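Local coordinates for protein pseudouridine synthase (Pyrococcus abyssi, PDB 2AUS) that probably isomerises uridine to pseudouridine in RNA, as the archaeal Cbf5 member of the TruB family of pseudouridine synthases, at residues I289-M303 with I316-Y330. Sequence-based numbering, arbitrary orientation.
Sequences IMTLKDELVALGKAM and IAVDVEKVFMPRDWY
Tyr330 reaches back to the turn 291-294 while strand 296-302 pairs antiparallel with strand 316-323; both belong to the PUA domain, an RNA-binding fold in many relatives. A classic beta bulge shifts the register by one residue: Glu321 N and Lys322 N both donate to Leu299 O, Glu321 N at 3.0 Å. Past the strand end, Val297 O likewise takes two donors, Phe324 N at 2.8 Å and the longer Met325 N.

Glu295 can be followed outward. Its CB lies against Met325 CE; CG, anti to the carbonyl carbon (chi1 -61°), starts an extended chain toward the tyrosine. CD comes nearest the tyrosine at Tyr330 OH, 3.5 Å away, and there the carboxylate divides. OE2 sits 3.6 Å from Trp329 CE3, the carboxylate nearly parallel to the indole, and accepts from Phe33 N. OE1 lies in the plane of the Tyr330 ring, at its edge, and accepts from Tyr330 OH in a bond modelled very short, at 2.4 Å. Thr291 OG1 donates to the same OE1 and accepts from Lys293 N, which makes an ST turn, and separately from Glu295 N. Were Thr291 an alanine, the amides of Lys293 and Glu295 would probably lose their shared acceptor, and the Glu295 carboxylate, one bond poorer, would be somewhat freer to turn.

Phe324 turns its edge to Leu299, CE2 meeting CG at 3.7 Å. Lys293 NZ, whose strongest partner is Thr27 and which also bonds the carbonyls of Asn28 and Trp31, lies 2.9 Å from Tyr330 OH, to which it donates.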
loop_
_atom_site.group_PDB
_atom_site.type_symbol
_atom_site.label_atom_id
_atom_site.label_comp_id
_atom_site.label_asym_id
_atom_site.label_seq_id
_atom_site.Cartn_x
_atom_site.Cartn_y
_atom_site.Cartn_z
ATOM N N ILE A 289 19.033 -18.890 30.976
ATOM C CA ILE A 289 19.677 -20.130 31.387
ATOM C C ILE A 289 20.256 -20.747 30.120
ATOM O O ILE A 289 19.535 -20.959 29.145
ATOM C CB ILE A 289 18.668 -21.110 31.981
ATOM C CG1 ILE A 289 18.014 -20.491 33.228
ATOM C CG2 ILE A 289 19.359 -22.438 32.274
ATOM C CD1 ILE A 289 17.021 -21.401 33.896
ATOM N N MET A 290 21.551 -21.048 30.146
ATOM C CA MET A 290 22.221 -21.573 28.966
ATOM C C MET A 290 22.850 -22.936 29.168
ATOM O O MET A 290 23.232 -23.294 30.284
ATOM C CB MET A 290 23.341 -20.609 28.542
ATOM C CG MET A 290 22.962 -19.120 28.489
ATOM S SD MET A 290 21.738 -18.645 27.264
ATOM C CE MET A 290 22.672 -18.727 25.752
ATOM N N THR A 291 22.980 -23.685 28.077
ATOM C CA THR A 291 23.644 -24.977 28.155
ATOM C C THR A 291 25.123 -24.631 28.007
ATOM O O THR A 291 25.473 -23.493 27.660
ATOM C CB THR A 291 23.333 -25.902 26.970
ATOM O OG1 THR A 291 23.884 -25.323 25.777
ATOM C CG2 THR A 291 21.827 -26.135 26.806
ATOM N N LEU A 292 25.982 -25.619 28.233
ATOM C CA LEU A 292 27.416 -25.414 28.101
ATOM C C LEU A 292 27.833 -25.172 26.647
ATOM O O LEU A 292 28.988 -24.855 26.379
ATOM C CB LEU A 292 28.176 -26.610 28.695
ATOM C CG LEU A 292 27.979 -26.679 30.215
ATOM C CD1 LEU A 292 28.637 -27.921 30.823
ATOM C CD2 LEU A 292 28.553 -25.413 30.812
ATOM N N LYS A 293 26.899 -25.318 25.712
ATOM C CA LYS A 293 27.200 -25.067 24.302
ATOM C C LYS A 293 26.640 -23.696 23.933
ATOM O O LYS A 293 26.564 -23.342 22.768
ATOM C CB LYS A 293 26.562 -26.134 23.408
ATOM C CG LYS A 293 27.052 -27.557 23.665
ATOM C CD LYS A 293 26.478 -28.518 22.618
ATOM C CE LYS A 293 26.803 -29.972 22.963
ATOM N NZ LYS A 293 26.191 -30.386 24.267
ATOM N N ASP A 294 26.260 -22.927 24.947
ATOM C CA ASP A 294 25.686 -21.600 24.749
ATOM C C ASP A 294 24.329 -21.585 24.036
ATOM O O ASP A 294 23.996 -20.632 23.328
ATOM C CB ASP A 294 26.692 -20.692 24.032
ATOM C CG ASP A 294 27.961 -20.478 24.860
ATOM O OD1 ASP A 294 27.845 -20.333 26.102
ATOM O OD2 ASP A 294 29.069 -20.451 24.279
ATOM N N GLU A 295 23.541 -22.642 24.233
ATOM C CA GLU A 295 22.201 -22.701 23.642
ATOM C C GLU A 295 21.290 -22.122 24.715
ATOM O O GLU A 295 21.539 -22.319 25.900
ATOM C CB GLU A 295 21.751 -24.140 23.397
ATOM C CG GLU A 295 22.618 -24.951 22.451
ATOM C CD GLU A 295 22.504 -26.440 22.722
ATOM O OE1 GLU A 295 23.147 -26.918 23.683
ATOM O OE2 GLU A 295 21.760 -27.118 21.984
ATOM N N LEU A 296 20.239 -21.423 24.313
ATOM C CA LEU A 296 19.316 -20.859 25.280
ATOM C C LEU A 296 18.378 -21.958 25.766
ATOM O O LEU A 296 17.677 -22.591 24.976
ATOM C CB LEU A 296 18.499 -19.739 24.644
ATOM C CG LEU A 296 17.343 -19.176 25.476
ATOM C CD1 LEU A 296 17.886 -18.497 26.726
ATOM C CD2 LEU A 296 16.550 -18.175 24.623
ATOM N N VAL A 297 18.359 -22.191 27.069
ATOM C CA VAL A 297 17.473 -23.214 27.608
ATOM C C VAL A 297 16.131 -22.600 28.004
ATOM O O VAL A 297 15.065 -23.095 27.626
ATOM C CB VAL A 297 18.067 -23.872 28.871
ATOM C CG1 VAL A 297 17.098 -24.935 29.396
ATOM C CG2 VAL A 297 19.449 -24.466 28.557
ATOM N N ALA A 298 16.199 -21.516 28.772
ATOM C CA ALA A 298 14.994 -20.872 29.268
ATOM C C ALA A 298 15.257 -19.480 29.814
ATOM O O ALA A 298 16.388 -19.126 30.119
ATOM C CB ALA A 298 14.395 -21.735 30.364
ATOM N N LEU A 299 14.192 -18.693 29.925
ATOM C CA LEU A 299 14.274 -17.356 30.478
ATOM C C LEU A 299 13.653 -17.483 31.855
ATOM O O LEU A 299 12.717 -18.266 32.048
ATOM C CB LEU A 299 13.477 -16.357 29.630
ATOM C CG LEU A 299 14.117 -15.931 28.310
ATOM C CD1 LEU A 299 13.217 -14.929 27.581
ATOM C CD2 LEU A 299 15.482 -15.303 28.592
ATOM N N GLY A 300 14.170 -16.737 32.820
ATOM C CA GLY A 300 13.606 -16.829 34.147
ATOM C C GLY A 300 13.952 -15.663 35.041
ATOM O O GLY A 300 14.695 -14.761 34.653
ATOM N N LYS A 301 13.402 -15.692 36.250
ATOM C CA LYS A 301 13.637 -14.649 37.231
ATOM C C LYS A 301 14.593 -15.216 38.263
ATOM O O LYS A 301 14.333 -16.263 38.845
ATOM C CB LYS A 301 12.319 -14.246 37.898
ATOM C CG LYS A 301 12.426 -13.029 38.805
ATOM C CD LYS A 301 11.133 -12.799 39.600
ATOM C CE LYS A 301 9.926 -12.523 38.697
ATOM N NZ LYS A 301 10.029 -11.215 37.966
ATOM N N ALA A 302 15.713 -14.538 38.471
ATOM C CA ALA A 302 16.690 -14.997 39.446
ATOM C C ALA A 302 16.053 -14.953 40.832
ATOM O O ALA A 302 15.366 -13.990 41.169
ATOM C CB ALA A 302 17.925 -14.107 39.409
ATOM N N MET A 303 16.277 -15.999 41.621
ATOM C CA MET A 303 15.727 -16.078 42.970
ATOM C C MET A 303 16.776 -15.693 44.001
ATOM O O MET A 303 16.466 -15.476 45.170
ATOM C CB MET A 303 15.204 -17.487 43.250
ATOM C CG MET A 303 13.956 -17.821 42.449
ATOM S SD MET A 303 12.624 -16.618 42.722
ATOM C CE MET A 303 12.721 -15.634 41.251
ATOM N N ILE A 316 16.431 -23.114 45.045
ATOM C CA ILE A 316 16.043 -22.714 43.703
ATOM C C ILE A 316 16.792 -21.443 43.324
ATOM O O ILE A 316 16.686 -20.417 44.001
ATOM C CB ILE A 316 14.531 -22.466 43.626
ATOM C CG1 ILE A 316 13.793 -23.774 43.918
ATOM C CG2 ILE A 316 14.152 -21.931 42.249
ATOM C CD1 ILE A 316 12.287 -23.636 43.946
ATOM N N ALA A 317 17.567 -21.517 42.248
ATOM C CA ALA A 317 18.331 -20.364 41.802
ATOM C C ALA A 317 17.506 -19.513 40.844
ATOM O O ALA A 317 17.612 -18.288 40.843
ATOM C CB ALA A 317 19.617 -20.821 41.131
ATOM N N VAL A 318 16.680 -20.158 40.030
ATOM C CA VAL A 318 15.858 -19.423 39.079
ATOM C C VAL A 318 14.445 -19.963 38.921
ATOM O O VAL A 318 14.239 -21.173 38.798
ATOM C CB VAL A 318 16.487 -19.418 37.665
ATOM C CG1 VAL A 318 15.602 -18.619 36.712
ATOM C CG2 VAL A 318 17.891 -18.833 37.710
ATOM N N ASP A 319 13.476 -19.054 38.920
ATOM C CA ASP A 319 12.087 -19.429 38.709
ATOM C C ASP A 319 11.857 -19.316 37.211
ATOM O O ASP A 319 11.690 -18.220 36.678
ATOM C CB ASP A 319 11.137 -18.496 39.458
ATOM C CG ASP A 319 10.616 -19.113 40.739
ATOM O OD1 ASP A 319 10.166 -20.279 40.689
ATOM O OD2 ASP A 319 10.644 -18.440 41.791
ATOM N N VAL A 320 11.867 -20.457 36.534
ATOM C CA VAL A 320 11.695 -20.494 35.087
ATOM C C VAL A 320 10.324 -20.011 34.637
ATOM O O VAL A 320 9.297 -20.515 35.087
ATOM C CB VAL A 320 11.953 -21.921 34.556
ATOM C CG1 VAL A 320 11.733 -21.967 33.054
ATOM C CG2 VAL A 320 13.375 -22.351 34.904
ATOM N N GLU A 321 10.316 -19.032 33.738
ATOM C CA GLU A 321 9.073 -18.469 33.234
ATOM C C GLU A 321 8.739 -18.989 31.844
ATOM O O GLU A 321 7.570 -19.081 31.477
ATOM C CB GLU A 321 9.161 -16.943 33.207
ATOM C CG GLU A 321 9.579 -16.349 34.537
ATOM C CD GLU A 321 9.522 -14.833 34.548
ATOM O OE1 GLU A 321 10.093 -14.206 33.629
ATOM O OE2 GLU A 321 8.913 -14.273 35.489
ATOM N N LYS A 322 9.767 -19.323 31.070
ATOM C CA LYS A 322 9.556 -19.841 29.726
ATOM C C LYS A 322 10.707 -20.751 29.299
ATOM O O LYS A 322 11.875 -20.374 29.403
ATOM C CB LYS A 322 9.401 -18.687 28.728
ATOM C CG LYS A 322 9.369 -19.127 27.266
ATOM C CD LYS A 322 8.182 -20.035 26.955
ATOM C CE LYS A 322 8.268 -20.570 25.532
ATOM N NZ LYS A 322 7.144 -21.487 25.215
ATOM N N VAL A 323 10.359 -21.951 28.832
ATOM C CA VAL A 323 11.334 -22.934 28.381
ATOM C C VAL A 323 11.372 -22.950 26.859
ATOM O O VAL A 323 10.329 -22.962 26.214
ATOM C CB VAL A 323 10.970 -24.359 28.877
ATOM C CG1 VAL A 323 11.933 -25.374 28.291
ATOM C CG2 VAL A 323 11.022 -24.415 30.395
ATOM N N PHE A 324 12.575 -22.935 26.290
ATOM C CA PHE A 324 12.745 -22.972 24.840
ATOM C C PHE A 324 13.302 -24.309 24.367
ATOM O O PHE A 324 12.937 -24.808 23.309
ATOM C CB PHE A 324 13.667 -21.834 24.401
ATOM C CG PHE A 324 13.085 -20.488 24.633
ATOM C CD1 PHE A 324 12.142 -19.968 23.752
ATOM C CD2 PHE A 324 13.406 -19.771 25.771
ATOM C CE1 PHE A 324 11.529 -18.742 24.000
ATOM C CE2 PHE A 324 12.799 -18.547 26.030
ATOM C CZ PHE A 324 11.855 -18.034 25.144
ATOM N N MET A 325 14.187 -24.879 25.168
ATOM C CA MET A 325 14.834 -26.157 24.876
ATOM C C MET A 325 13.846 -27.330 24.761
ATOM O O MET A 325 13.103 -27.607 25.697
ATOM C CB MET A 325 15.840 -26.442 25.996
ATOM C CG MET A 325 16.548 -27.781 25.937
ATOM S SD MET A 325 17.705 -27.849 24.585
ATOM C CE MET A 325 18.879 -26.567 25.110
ATOM N N PRO A 326 13.813 -28.023 23.609
ATOM C CA PRO A 326 12.878 -29.152 23.507
ATOM C C PRO A 326 13.367 -30.289 24.421
ATOM O O PRO A 326 14.564 -30.392 24.699
ATOM C CB PRO A 326 12.923 -29.507 22.022
ATOM C CG PRO A 326 14.324 -29.099 21.612
ATOM C CD PRO A 326 14.507 -27.784 22.330
ATOM N N ARG A 327 12.448 -31.128 24.887
ATOM C CA ARG A 327 12.799 -32.228 25.786
ATOM C C ARG A 327 13.762 -33.266 25.221
ATOM O O ARG A 327 14.428 -33.967 25.978
ATOM C CB ARG A 327 11.535 -32.949 26.245
ATOM C CG ARG A 327 10.604 -32.093 27.079
ATOM C CD ARG A 327 9.228 -32.736 27.181
ATOM N NE ARG A 327 8.266 -31.853 27.826
ATOM C CZ ARG A 327 7.814 -32.015 29.065
ATOM N NH1 ARG A 327 8.234 -33.037 29.801
ATOM N NH2 ARG A 327 6.942 -31.150 29.567
ATOM N N ASP A 328 13.856 -33.341 23.900
ATOM C CA ASP A 328 14.690 -34.337 23.226
ATOM C C ASP A 328 16.181 -34.052 23.018
ATOM O O ASP A 328 16.952 -34.979 22.768
ATOM C CB ASP A 328 14.047 -34.669 21.871
ATOM C CG ASP A 328 14.780 -35.775 21.123
ATOM O OD1 ASP A 328 15.657 -35.443 20.284
ATOM O OD2 ASP A 328 14.474 -36.969 21.389
ATOM N N TRP A 329 16.601 -32.794 23.110
ATOM C CA TRP A 329 18.008 -32.474 22.899
ATOM C C TRP A 329 18.902 -33.002 24.007
ATOM O O TRP A 329 19.961 -33.546 23.732
ATOM C CB TRP A 329 18.192 -30.964 22.724
ATOM C CG TRP A 329 17.628 -30.458 21.418
ATOM C CD1 TRP A 329 16.891 -31.172 20.504
ATOM C CD2 TRP A 329 17.718 -29.124 20.902
ATOM N NE1 TRP A 329 16.515 -30.361 19.463
ATOM C CE2 TRP A 329 17.002 -29.097 19.685
ATOM C CE3 TRP A 329 18.317 -27.943 21.359
ATOM C CZ2 TRP A 329 16.886 -27.943 18.909
ATOM C CZ3 TRP A 329 18.199 -26.795 20.588
ATOM C CH2 TRP A 329 17.481 -26.804 19.379
ATOM N N TYR A 330 18.478 -32.837 25.254
ATOM C CA TYR A 330 19.238 -33.329 26.406
ATOM C C TYR A 330 18.225 -34.203 27.142
ATOM O O TYR A 330 17.694 -33.832 28.189
ATOM C CB TYR A 330 19.694 -32.164 27.293
ATOM C CG TYR A 330 20.758 -31.291 26.655
ATOM C CD1 TYR A 330 22.098 -31.406 27.028
ATOM C CD2 TYR A 330 20.422 -30.354 25.676
ATOM C CE1 TYR A 330 23.080 -30.609 26.444
ATOM C CE2 TYR A 330 21.396 -29.552 25.079
ATOM C CZ TYR A 330 22.725 -29.690 25.470
ATOM O OH TYR A 330 23.704 -28.945 24.868
#